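Bifunctional cytochrome P450/NADPH--P450 reductase (Deinococcus aerius, PDB 7F3H) catalyses haem-dependent, NADPH-driven hydroxylation, probably of fatty acids among other substrates, with its P450 domain fused to a reductase. Local coordinates at residues T271-L283 / I321-P333. Numbering follows the deposited sequence.
With HEM (protoporphyrin IX containing Fe), chain E.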
loop_
_atom_site.group_PDB
_atom_site.type_symbol
_atom_site.label_atom_id
_atom_site.label_comp_id
_atom_site.label_asym_id
_atom_site.label_seq_id
_atom_site.Cartn_x
_atom_site.Cartn_y
_atom_site.Cartn_z
ATOM N N THR A 271 2.616 1.899 1.013
ATOM C CA THR A 271 1.250 1.433 1.230
ATOM C C THR A 271 0.929 1.375 2.723
ATOM O O THR A 271 -0.057 1.953 3.181
ATOM C CB THR A 271 1.048 0.047 0.609
ATOM O OG1 THR A 271 2.148 -0.808 0.960
ATOM C CG2 THR A 271 0.905 0.133 -0.877
ATOM N N THR A 272 1.766 0.671 3.489
ATOM C CA THR A 272 1.539 0.464 4.911
ATOM C C THR A 272 1.705 1.747 5.711
ATOM O O THR A 272 0.879 2.047 6.580
ATOM C CB THR A 272 2.499 -0.602 5.389
ATOM O OG1 THR A 272 2.416 -1.689 4.450
ATOM C CG2 THR A 272 2.154 -1.068 6.799
ATOM N N SER A 273 2.763 2.530 5.440
ATOM C CA SER A 273 2.901 3.788 6.159
ATOM C C SER A 273 1.748 4.720 5.802
ATOM O O SER A 273 1.253 5.444 6.667
ATOM C CB SER A 273 4.259 4.453 5.884
ATOM O OG SER A 273 4.342 4.884 4.543
ATOM N N GLY A 274 1.319 4.733 4.532
ATOM C CA GLY A 274 0.133 5.484 4.174
ATOM C C GLY A 274 -1.085 5.079 4.981
ATOM O O GLY A 274 -1.798 5.931 5.529
ATOM N N LEU A 275 -1.355 3.764 5.046
ATOM C CA LEU A 275 -2.494 3.288 5.824
ATOM C C LEU A 275 -2.408 3.813 7.251
ATOM O O LEU A 275 -3.415 4.263 7.818
ATOM C CB LEU A 275 -2.573 1.756 5.792
ATOM C CG LEU A 275 -3.541 1.094 6.792
ATOM C CD1 LEU A 275 -4.914 1.744 6.747
ATOM C CD2 LEU A 275 -3.680 -0.444 6.605
ATOM N N LEU A 276 -1.201 3.781 7.831
ATOM C CA LEU A 276 -1.033 4.152 9.231
ATOM C C LEU A 276 -1.222 5.653 9.451
ATOM O O LEU A 276 -1.905 6.071 10.397
ATOM C CB LEU A 276 0.331 3.695 9.713
ATOM C CG LEU A 276 0.300 2.246 10.197
ATOM C CD1 LEU A 276 1.727 1.765 10.323
ATOM C CD2 LEU A 276 -0.406 2.189 11.529
ATOM N N ALA A 277 -0.642 6.471 8.570
ATOM C CA ALA A 277 -0.828 7.916 8.648
ATOM C C ALA A 277 -2.288 8.302 8.455
ATOM O O ALA A 277 -2.827 9.136 9.198
ATOM C CB ALA A 277 0.036 8.598 7.604
ATOM N N PHE A 278 -2.953 7.695 7.477
ATOM C CA PHE A 278 -4.359 8.004 7.261
ATOM C C PHE A 278 -5.186 7.603 8.471
ATOM O O PHE A 278 -6.136 8.298 8.837
ATOM C CB PHE A 278 -4.884 7.308 5.997
ATOM C CG PHE A 278 -4.679 8.107 4.722
ATOM C CD1 PHE A 278 -5.210 9.381 4.589
ATOM C CD2 PHE A 278 -3.930 7.589 3.665
ATOM C CE1 PHE A 278 -5.010 10.122 3.425
ATOM C CE2 PHE A 278 -3.728 8.337 2.498
ATOM C CZ PHE A 278 -4.272 9.602 2.386
ATOM N N THR A 279 -4.828 6.495 9.122
ATOM C CA THR A 279 -5.584 6.065 10.297
ATOM C C THR A 279 -5.428 7.046 11.446
ATOM O O THR A 279 -6.407 7.382 12.124
ATOM C CB THR A 279 -5.147 4.664 10.698
ATOM O OG1 THR A 279 -5.438 3.763 9.614
ATOM C CG2 THR A 279 -5.868 4.210 11.965
ATOM N N LEU A 280 -4.204 7.489 11.719
ATOM C CA LEU A 280 -4.050 8.492 12.769
ATOM C C LEU A 280 -4.822 9.760 12.418
ATOM O O LEU A 280 -5.469 10.358 13.287
ATOM C CB LEU A 280 -2.582 8.788 13.017
ATOM C CG LEU A 280 -1.807 7.620 13.611
ATOM C CD1 LEU A 280 -0.334 7.977 13.562
ATOM C CD2 LEU A 280 -2.218 7.379 15.039
ATOM N N TYR A 281 -4.802 10.171 11.139
ATOM C CA TYR A 281 -5.631 11.302 10.703
ATOM C C TYR A 281 -7.114 11.060 11.005
ATOM O O TYR A 281 -7.810 11.947 11.532
ATOM C CB TYR A 281 -5.465 11.552 9.206
ATOM C CG TYR A 281 -6.460 12.545 8.658
ATOM C CD1 TYR A 281 -6.334 13.910 8.921
ATOM C CD2 TYR A 281 -7.559 12.123 7.912
ATOM C CE1 TYR A 281 -7.257 14.829 8.431
ATOM C CE2 TYR A 281 -8.495 13.029 7.419
ATOM C CZ TYR A 281 -8.340 14.377 7.690
ATOM O OH TYR A 281 -9.246 15.291 7.212
ATOM N N LEU A 282 -7.635 9.892 10.589
ATOM C CA LEU A 282 -9.059 9.577 10.751
ATOM C C LEU A 282 -9.454 9.506 12.216
ATOM O O LEU A 282 -10.555 9.919 12.593
ATOM C CB LEU A 282 -9.395 8.261 10.061
ATOM C CG LEU A 282 -9.309 8.391 8.544
ATOM C CD1 LEU A 282 -9.436 7.040 7.862
ATOM C CD2 LEU A 282 -10.355 9.430 8.012
ATOM N N LEU A 283 -8.560 8.986 13.054
ATOM C CA LEU A 283 -8.825 8.937 14.480
ATOM C C LEU A 283 -8.852 10.341 15.070
ATOM O O LEU A 283 -9.714 10.648 15.898
ATOM C CB LEU A 283 -7.771 8.051 15.155
ATOM C CG LEU A 283 -7.831 6.551 14.820
ATOM C CD1 LEU A 283 -6.673 5.782 15.496
ATOM C CD2 LEU A 283 -9.158 5.974 15.257
ATOM N N ILE A 321 -11.202 -0.509 12.598
ATOM C CA ILE A 321 -10.712 0.821 12.250
ATOM C C ILE A 321 -9.900 0.759 10.974
ATOM O O ILE A 321 -10.071 1.588 10.076
ATOM C CB ILE A 321 -9.849 1.402 13.388
ATOM C CG1 ILE A 321 -10.723 1.890 14.537
ATOM C CG2 ILE A 321 -8.958 2.513 12.853
ATOM C CD1 ILE A 321 -9.926 2.131 15.781
ATOM N N LEU A 322 -8.978 -0.207 10.902
ATOM C CA LEU A 322 -8.096 -0.286 9.741
ATOM C C LEU A 322 -8.884 -0.624 8.480
ATOM O O LEU A 322 -8.658 -0.014 7.423
ATOM C CB LEU A 322 -6.971 -1.295 9.984
ATOM C CG LEU A 322 -5.822 -0.861 10.915
ATOM C CD1 LEU A 322 -4.821 -2.008 11.154
ATOM C CD2 LEU A 322 -5.065 0.347 10.357
ATOM N N ASP A 323 -9.841 -1.558 8.588
ATOM C CA ASP A 323 -10.692 -1.914 7.453
ATOM C C ASP A 323 -11.405 -0.676 6.898
ATOM O O ASP A 323 -11.375 -0.409 5.684
ATOM C CB ASP A 323 -11.718 -2.975 7.877
ATOM C CG ASP A 323 -11.100 -4.363 8.136
ATOM O OD1 ASP A 323 -10.016 -4.683 7.596
ATOM O OD2 ASP A 323 -11.727 -5.158 8.879
ATOM N N GLU A 324 -12.013 0.129 7.791
ATOM C CA GLU A 324 -12.718 1.335 7.354
ATOM C C GLU A 324 -11.751 2.437 6.885
ATOM O O GLU A 324 -12.077 3.200 5.958
ATOM C CB GLU A 324 -13.648 1.821 8.483
ATOM C CG GLU A 324 -14.549 3.041 8.199
ATOM C CD GLU A 324 -15.653 2.832 7.146
ATOM O OE1 GLU A 324 -15.615 1.832 6.382
ATOM O OE2 GLU A 324 -16.560 3.707 7.086
ATOM N N ALA A 325 -10.562 2.542 7.487
ATOM C CA ALA A 325 -9.605 3.528 6.990
ATOM C C ALA A 325 -9.213 3.197 5.562
ATOM O O ALA A 325 -9.184 4.081 4.699
ATOM C CB ALA A 325 -8.368 3.594 7.887
ATOM N N LEU A 326 -9.013 1.903 5.272
ATOM C CA LEU A 326 -8.739 1.471 3.907
ATOM C C LEU A 326 -9.956 1.688 3.002
ATOM O O LEU A 326 -9.805 1.841 1.792
ATOM C CB LEU A 326 -8.306 0.006 3.900
ATOM C CG LEU A 326 -6.882 -0.330 4.372
ATOM C CD1 LEU A 326 -6.614 -1.817 4.327
ATOM C CD2 LEU A 326 -5.794 0.403 3.587
ATOM N N ARG A 327 -11.170 1.715 3.550
ATOM C CA ARG A 327 -12.282 2.100 2.679
ATOM C C ARG A 327 -12.238 3.594 2.329
ATOM O O ARG A 327 -12.449 3.960 1.173
ATOM C CB ARG A 327 -13.635 1.726 3.292
ATOM C CG ARG A 327 -14.791 1.842 2.296
ATOM C CD ARG A 327 -16.109 1.447 2.924
ATOM N NE ARG A 327 -16.560 2.458 3.873
ATOM C CZ ARG A 327 -17.196 3.573 3.531
ATOM N NH1 ARG A 327 -17.461 3.816 2.252
ATOM N NH2 ARG A 327 -17.537 4.452 4.469
ATOM N N PHE A 328 -11.975 4.479 3.309
ATOM C CA PHE A 328 -11.835 5.906 2.994
ATOM C C PHE A 328 -10.593 6.216 2.159
ATOM O O PHE A 328 -10.655 7.088 1.286
ATOM C CB PHE A 328 -11.741 6.820 4.227
ATOM C CG PHE A 328 -13.046 7.242 4.814
ATOM C CD1 PHE A 328 -14.245 6.787 4.301
ATOM C CD2 PHE A 328 -13.075 8.314 5.699
ATOM C CE1 PHE A 328 -15.458 7.231 4.814
ATOM C CE2 PHE A 328 -14.277 8.799 6.208
ATOM C CZ PHE A 328 -15.484 8.242 5.760
ATOM N N TRP A 329 -9.442 5.610 2.466
ATOM C CA TRP A 329 -8.145 6.105 1.965
ATOM C C TRP A 329 -7.202 4.941 1.620
ATOM O O TRP A 329 -6.080 4.838 2.102
ATOM C CB TRP A 329 -7.502 7.063 2.979
ATOM C CG TRP A 329 -8.218 8.388 3.081
ATOM C CD1 TRP A 329 -8.956 8.860 4.136
ATOM C CD2 TRP A 329 -8.278 9.400 2.062
ATOM N NE1 TRP A 329 -9.469 10.115 3.831
ATOM C CE2 TRP A 329 -9.078 10.454 2.559
ATOM C CE3 TRP A 329 -7.718 9.519 0.784
ATOM C CZ2 TRP A 329 -9.327 11.606 1.823
ATOM C CZ3 TRP A 329 -7.973 10.662 0.050
ATOM C CH2 TRP A 329 -8.768 11.695 0.573
ATOM N N SER A 330 -7.691 4.033 0.775
ATOM C CA SER A 330 -6.875 2.955 0.219
ATOM C C SER A 330 -5.665 3.522 -0.530
ATOM O O SER A 330 -5.806 4.343 -1.453
ATOM C CB SER A 330 -7.770 2.110 -0.691
ATOM O OG SER A 330 -7.189 0.892 -1.071
ATOM N N THR A 331 -4.467 3.054 -0.162
ATOM C CA THR A 331 -3.263 3.777 -0.538
ATOM C C THR A 331 -2.740 3.427 -1.930
ATOM O O THR A 331 -1.932 4.189 -2.474
ATOM C CB THR A 331 -2.159 3.579 0.517
ATOM O OG1 THR A 331 -1.890 2.178 0.709
ATOM C CG2 THR A 331 -2.599 4.178 1.867
ATOM N N ILE A 332 -3.164 2.318 -2.535
ATOM C CA ILE A 332 -2.981 2.209 -3.986
ATOM C C ILE A 332 -4.350 2.377 -4.616
ATOM O O ILE A 332 -5.126 1.406 -4.703
ATOM C CB ILE A 332 -2.330 0.899 -4.452
ATOM C CG1 ILE A 332 -0.957 0.656 -3.806
ATOM C CG2 ILE A 332 -2.160 0.979 -5.959
ATOM C CD1 ILE A 332 -0.309 -0.718 -4.185
ATOM N N PRO A 333 -4.711 3.590 -5.027
ATOM C CA PRO A 333 -6.119 3.880 -5.358
ATOM C C PRO A 333 -6.538 3.784 -6.827
ATOM O O PRO A 333 -7.700 4.087 -7.116
ATOM C CB PRO A 333 -6.261 5.320 -4.846
ATOM C CG PRO A 333 -4.893 5.946 -5.125
ATOM C CD PRO A 333 -3.877 4.805 -4.985
HETATM C CHA HEM E . 0.189 -6.253 -4.518
HETATM C CHB HEM E . 3.605 -6.893 -1.122
HETATM C CHC HEM E . 1.213 -3.839 1.829
HETATM C CHD HEM E . -2.029 -2.984 -1.674
HETATM C C1A HEM E . 1.308 -6.691 -3.854
HETATM C C2A HEM E . 2.321 -7.564 -4.407
HETATM C C3A HEM E . 3.257 -7.783 -3.470
HETATM C C4A HEM E . 2.903 -6.982 -2.309
HETATM C CMA HEM E . 4.521 -8.669 -3.622
HETATM C CAA HEM E . 2.231 -8.207 -5.800
HETATM C CBA HEM E . 1.567 -9.578 -5.627
HETATM C CGA HEM E . 1.493 -10.358 -6.940
HETATM O O1A HEM E . 1.846 -11.568 -6.892
HETATM O O2A HEM E . 1.206 -9.818 -8.052
HETATM C C1B HEM E . 3.248 -6.162 -0.007
HETATM C C2B HEM E . 3.954 -6.124 1.268
HETATM C C3B HEM E . 3.255 -5.318 2.087
HETATM C C4B HEM E . 2.140 -4.770 1.337
HETATM C CMB HEM E . 5.213 -6.956 1.587
HETATM C CAB HEM E . 3.548 -4.839 3.526
HETATM C CBB HEM E . 4.673 -5.088 4.199
HETATM C C1C HEM E . 0.127 -3.321 1.141
HETATM C C2C HEM E . -0.894 -2.402 1.661
HETATM C C3C HEM E . -1.751 -2.191 0.643
HETATM C C4C HEM E . -1.346 -2.969 -0.488
HETATM C CMC HEM E . -0.916 -1.782 3.089
HETATM C CAC HEM E . -3.016 -1.354 0.540
HETATM C CBC HEM E . -3.492 -0.665 1.568
HETATM C C1D HEM E . -1.712 -3.787 -2.752
HETATM C C2D HEM E . -2.406 -3.810 -4.036
HETATM C C3D HEM E . -1.785 -4.714 -4.793
HETATM C C4D HEM E . -0.678 -5.286 -4.054
HETATM C CMD HEM E . -3.641 -2.969 -4.454
HETATM C CAD HEM E . -2.185 -5.054 -6.217
HETATM C CBD HEM E . -1.421 -4.054 -7.044
HETATM C CGD HEM E . -1.800 -4.141 -8.484
HETATM O O1D HEM E . -0.975 -3.628 -9.278
HETATM O O2D HEM E . -2.890 -4.704 -8.829
HETATM N NA HEM E . 1.715 -6.336 -2.587
HETATM N NB HEM E . 2.149 -5.341 0.073
HETATM N NC HEM E . -0.180 -3.627 -0.178
HETATM N ND HEM E . -0.669 -4.700 -2.802
HETATM FE FE HEM E . 0.650 -5.082 -1.368
#
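Phe278 lays its ring over the five-membered ring of Trp329 in an offset stack, the centroids 4.4 Å apart and the planes at 3°. Trp329 CB lies over the same Phe278 face, 3.6 Å from the ring centroid in a CH-pi contact, while Thr331 CG2 meets the ring's edge. Replacing Phe278 by an alanine would probably strip one indole face of its stacking partner and Trp329 CB of its CH-pi contact, leaving the indole less firmly fixed. Leu282 lies beside this stack, its CD1 against Ala325 CB and its CD2 at the edge of the Phe328 ring. The axes of 271-283 and 321-329 cross at 99°, and Ala325 CB lies 3.4 Å from Thr279 OG1, which donates to Leu275 O. With CG anti to the backbone N (chi1 168°), Leu275 sends CD1 to 3.5 Å from Leu326 CD2, which also touches a haem vinyl. Nearer the iron, Thr331 OG1 donates to Thr271 O at 3.1 Å, from the carbonyl face opposite Leu275 N, whereas Thr271 OG1 is hydrogen-bonded to Ala267 O. Helices 254-285 and 317-329 correspond to the I-helix and K-helix of P450s; Glu324 and Arg327, paired side-on, match the K-helix ExxR motif, with Arg381 as a second partner of Glu324. The one hydrogen bond between the segments thus ties the turn after the K-helix to the I-helix beside the haem, while apolar packing holds the rest.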